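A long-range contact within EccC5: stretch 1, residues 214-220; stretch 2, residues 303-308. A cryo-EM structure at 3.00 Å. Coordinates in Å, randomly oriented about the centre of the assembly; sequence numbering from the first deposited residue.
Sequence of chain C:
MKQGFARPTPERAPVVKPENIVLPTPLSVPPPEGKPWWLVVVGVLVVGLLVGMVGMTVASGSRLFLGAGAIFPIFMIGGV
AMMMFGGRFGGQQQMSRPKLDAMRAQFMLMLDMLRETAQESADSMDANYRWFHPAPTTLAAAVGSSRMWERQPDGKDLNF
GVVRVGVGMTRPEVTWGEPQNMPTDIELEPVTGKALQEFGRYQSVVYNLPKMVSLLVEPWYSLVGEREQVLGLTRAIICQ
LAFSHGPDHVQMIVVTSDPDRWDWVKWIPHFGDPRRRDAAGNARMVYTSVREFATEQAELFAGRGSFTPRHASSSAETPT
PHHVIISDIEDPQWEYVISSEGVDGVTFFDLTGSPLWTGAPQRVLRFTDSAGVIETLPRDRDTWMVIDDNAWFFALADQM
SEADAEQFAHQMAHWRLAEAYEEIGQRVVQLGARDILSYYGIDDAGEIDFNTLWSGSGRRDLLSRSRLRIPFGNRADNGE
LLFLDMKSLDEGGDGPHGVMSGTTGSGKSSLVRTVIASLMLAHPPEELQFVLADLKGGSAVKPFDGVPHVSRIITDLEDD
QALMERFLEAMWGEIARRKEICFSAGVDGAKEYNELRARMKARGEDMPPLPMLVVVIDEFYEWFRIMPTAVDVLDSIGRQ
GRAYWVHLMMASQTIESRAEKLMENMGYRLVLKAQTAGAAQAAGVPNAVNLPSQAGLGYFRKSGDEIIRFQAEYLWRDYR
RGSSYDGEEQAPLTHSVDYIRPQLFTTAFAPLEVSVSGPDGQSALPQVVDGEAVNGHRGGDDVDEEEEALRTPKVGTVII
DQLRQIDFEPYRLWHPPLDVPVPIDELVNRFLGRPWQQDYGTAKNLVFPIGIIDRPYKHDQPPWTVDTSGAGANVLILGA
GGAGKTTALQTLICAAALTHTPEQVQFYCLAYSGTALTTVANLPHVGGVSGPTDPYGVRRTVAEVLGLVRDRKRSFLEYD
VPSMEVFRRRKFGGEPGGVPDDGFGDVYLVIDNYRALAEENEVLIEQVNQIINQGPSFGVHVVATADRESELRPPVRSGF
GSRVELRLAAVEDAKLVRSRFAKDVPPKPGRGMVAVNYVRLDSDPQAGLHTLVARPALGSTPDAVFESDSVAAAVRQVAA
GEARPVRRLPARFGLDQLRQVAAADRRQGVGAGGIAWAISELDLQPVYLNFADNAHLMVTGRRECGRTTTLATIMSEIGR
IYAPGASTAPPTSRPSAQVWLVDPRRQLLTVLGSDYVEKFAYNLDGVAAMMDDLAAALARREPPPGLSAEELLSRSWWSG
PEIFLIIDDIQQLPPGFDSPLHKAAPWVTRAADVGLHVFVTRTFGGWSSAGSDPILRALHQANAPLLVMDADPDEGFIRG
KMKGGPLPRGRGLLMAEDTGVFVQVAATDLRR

Stretch 1 214-220: SLLVEPW
Stretch 2, residues 303-308: GRGSFT

The most unusual feature of this contact is an arginine that reaches into a nest of backbone carbonyls without making a well-formed hydrogen bond to any of them. R304 NH1 lies 2.5 Å from E218 O, and R304 NH2 lies 2.8 Å from L216 O. Both distances are short, but the angles are poor. L216 O sits at the edge of the guanidinium, near its plane, as does L215 O, which is 3.8 Å from R304 NH2. E218 C lies over one face of the group. The partial negative charge of the carbonyl oxygens suits the positive guanidinium even where the angles fail.

The two stretches belong to one chain, and touching residues are at least 85 positions apart. They run antiparallel: V217 CA is 5.0 Å from S306 CA, and P219 CA is 7.1 Å from R304 CA. All the contacting residues are loop. L215 to V217 have phi/psi of -75/-18, -92/-3 and -106/-11. E218 then extends at -134/147, and P219 follows in a helix-like conformation at -64/-33, with a C-gamma exo pucker. R304 to F307 are extended, at -84/145, -95/123, -67/150 and -92/101. Together the stretches bury 340 Å², both sides summed.

One hydrogen bond crosses the contact. F307 N donates to L216 O at 3.2 Å, with an angle of 154° at the hydrogen. L216 O therefore faces both this amide and the R304 guanidinium.

R304 points its CA-to-CB bond toward stretch 1. Its chi1 to chi4 are p, t, m and 165°. The chain passes P219, with P219 CB 3.7 Å from R304 CD, so the aliphatic part of the arginine packs on the proline ring. P219 CA is 3.3 Å from R304 NH1.

L216 and F307 form the apolar pairing. L216 CB and F307 CB are 3.8 Å apart. L216 is m,t, and its CD1 lies over one face of the F307 ring. F307 has chi1 t and chi2 -90°. Its CA-to-CB bond points toward stretch 1, but the end of the side chain leads away.

V217 is m and directs its CA-to-CB bond away, yet V217 CG1 still comes within 3.9 Å of F307 O. S306, also m, places OG 3.8 Å from V217 O. G305 makes no contact with stretch 1. Within stretch 1, L216 N donates a weak hydrogen bond to S214 OG at 3.4 Å; S214 is t. E218 is m,m, with its carboxylate bonded elsewhere in the structure.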

# COMPACT_ATOMS: atom_id res chain seq x y z
N SER C 214 15.76 -0.38 39.01
CA SER C 214 15.72 -1.41 40.03
C SER C 214 15.17 -0.83 41.32
O SER C 214 15.68 0.17 41.83
CB SER C 214 17.10 -1.99 40.29
OG SER C 214 17.05 -2.86 41.40
N LEU C 215 14.12 -1.46 41.85
CA LEU C 215 13.53 -0.98 43.08
C LEU C 215 14.38 -1.30 44.30
O LEU C 215 14.18 -0.69 45.35
CB LEU C 215 12.14 -1.58 43.26
CG LEU C 215 11.11 -1.19 42.20
CD1 LEU C 215 9.74 -1.49 42.72
CD2 LEU C 215 11.23 0.27 41.83
N LEU C 216 15.30 -2.24 44.19
CA LEU C 216 16.04 -2.71 45.34
C LEU C 216 17.34 -1.96 45.58
O LEU C 216 18.01 -2.24 46.58
CB LEU C 216 16.34 -4.20 45.20
CG LEU C 216 15.14 -5.12 45.02
CD1 LEU C 216 15.60 -6.54 44.86
CD2 LEU C 216 14.22 -5.00 46.21
N VAL C 217 17.72 -1.03 44.72
CA VAL C 217 19.01 -0.37 44.84
C VAL C 217 18.91 1.06 45.35
O VAL C 217 19.95 1.64 45.69
CB VAL C 217 19.79 -0.39 43.52
CG1 VAL C 217 19.93 -1.80 43.02
CG2 VAL C 217 19.08 0.45 42.50
N GLU C 218 17.72 1.64 45.41
CA GLU C 218 17.64 3.02 45.84
C GLU C 218 16.52 3.20 46.86
O GLU C 218 15.51 2.51 46.79
CB GLU C 218 17.40 3.96 44.66
CG GLU C 218 18.58 4.12 43.73
CD GLU C 218 19.76 4.82 44.37
OE1 GLU C 218 19.60 5.50 45.41
OE2 GLU C 218 20.88 4.69 43.83
N PRO C 219 16.69 4.11 47.82
CA PRO C 219 15.60 4.39 48.75
C PRO C 219 14.38 4.98 48.10
O PRO C 219 13.26 4.73 48.55
CB PRO C 219 16.23 5.36 49.75
CG PRO C 219 17.68 5.24 49.56
CD PRO C 219 17.90 4.88 48.15
N TRP C 220 14.55 5.77 47.04
CA TRP C 220 13.43 6.38 46.35
C TRP C 220 13.89 6.82 44.98
O TRP C 220 15.09 6.96 44.72
CB TRP C 220 12.85 7.55 47.13
CG TRP C 220 13.75 8.72 47.29
CD1 TRP C 220 14.01 9.69 46.38
CD2 TRP C 220 14.47 9.07 48.46
NE1 TRP C 220 14.88 10.61 46.90
CE2 TRP C 220 15.17 10.25 48.18
CE3 TRP C 220 14.60 8.50 49.72
CZ2 TRP C 220 15.99 10.86 49.11
CZ3 TRP C 220 15.42 9.10 50.63
CH2 TRP C 220 16.10 10.27 50.33
N GLY C 303 16.47 1.90 58.57
CA GLY C 303 16.98 2.41 57.31
C GLY C 303 17.51 1.29 56.45
O GLY C 303 17.95 0.25 56.94
N ARG C 304 17.48 1.50 55.14
CA ARG C 304 17.63 0.38 54.22
C ARG C 304 19.08 0.03 53.95
O ARG C 304 19.95 0.91 53.93
CB ARG C 304 16.95 0.66 52.90
CG ARG C 304 17.54 1.79 52.15
CD ARG C 304 16.75 1.90 50.94
NE ARG C 304 16.99 0.72 50.12
CZ ARG C 304 16.23 0.37 49.10
NH1 ARG C 304 15.17 1.09 48.77
NH2 ARG C 304 16.52 -0.72 48.40
N GLY C 305 19.35 -1.26 53.79
CA GLY C 305 20.56 -1.71 53.15
C GLY C 305 20.31 -1.96 51.68
O GLY C 305 19.42 -2.74 51.34
N SER C 306 21.07 -1.30 50.81
CA SER C 306 20.90 -1.48 49.38
C SER C 306 21.32 -2.89 48.97
O SER C 306 22.18 -3.51 49.59
CB SER C 306 21.72 -0.45 48.63
OG SER C 306 21.44 0.85 49.10
N PHE C 307 20.69 -3.39 47.91
CA PHE C 307 20.90 -4.76 47.45
C PHE C 307 22.02 -4.76 46.42
O PHE C 307 21.80 -4.43 45.25
CB PHE C 307 19.61 -5.31 46.87
CG PHE C 307 19.66 -6.77 46.54
CD1 PHE C 307 20.06 -7.21 45.29
CD2 PHE C 307 19.27 -7.71 47.48
CE1 PHE C 307 20.09 -8.56 44.99
CE2 PHE C 307 19.29 -9.06 47.18
CZ PHE C 307 19.70 -9.48 45.94
N THR C 308 23.22 -5.15 46.84
CA THR C 308 24.37 -5.19 45.94
C THR C 308 24.24 -6.32 44.92
O THR C 308 25.14 -6.55 44.12
CB THR C 308 25.69 -5.37 46.70
OG1 THR C 308 25.60 -6.53 47.54
CG2 THR C 308 25.98 -4.16 47.56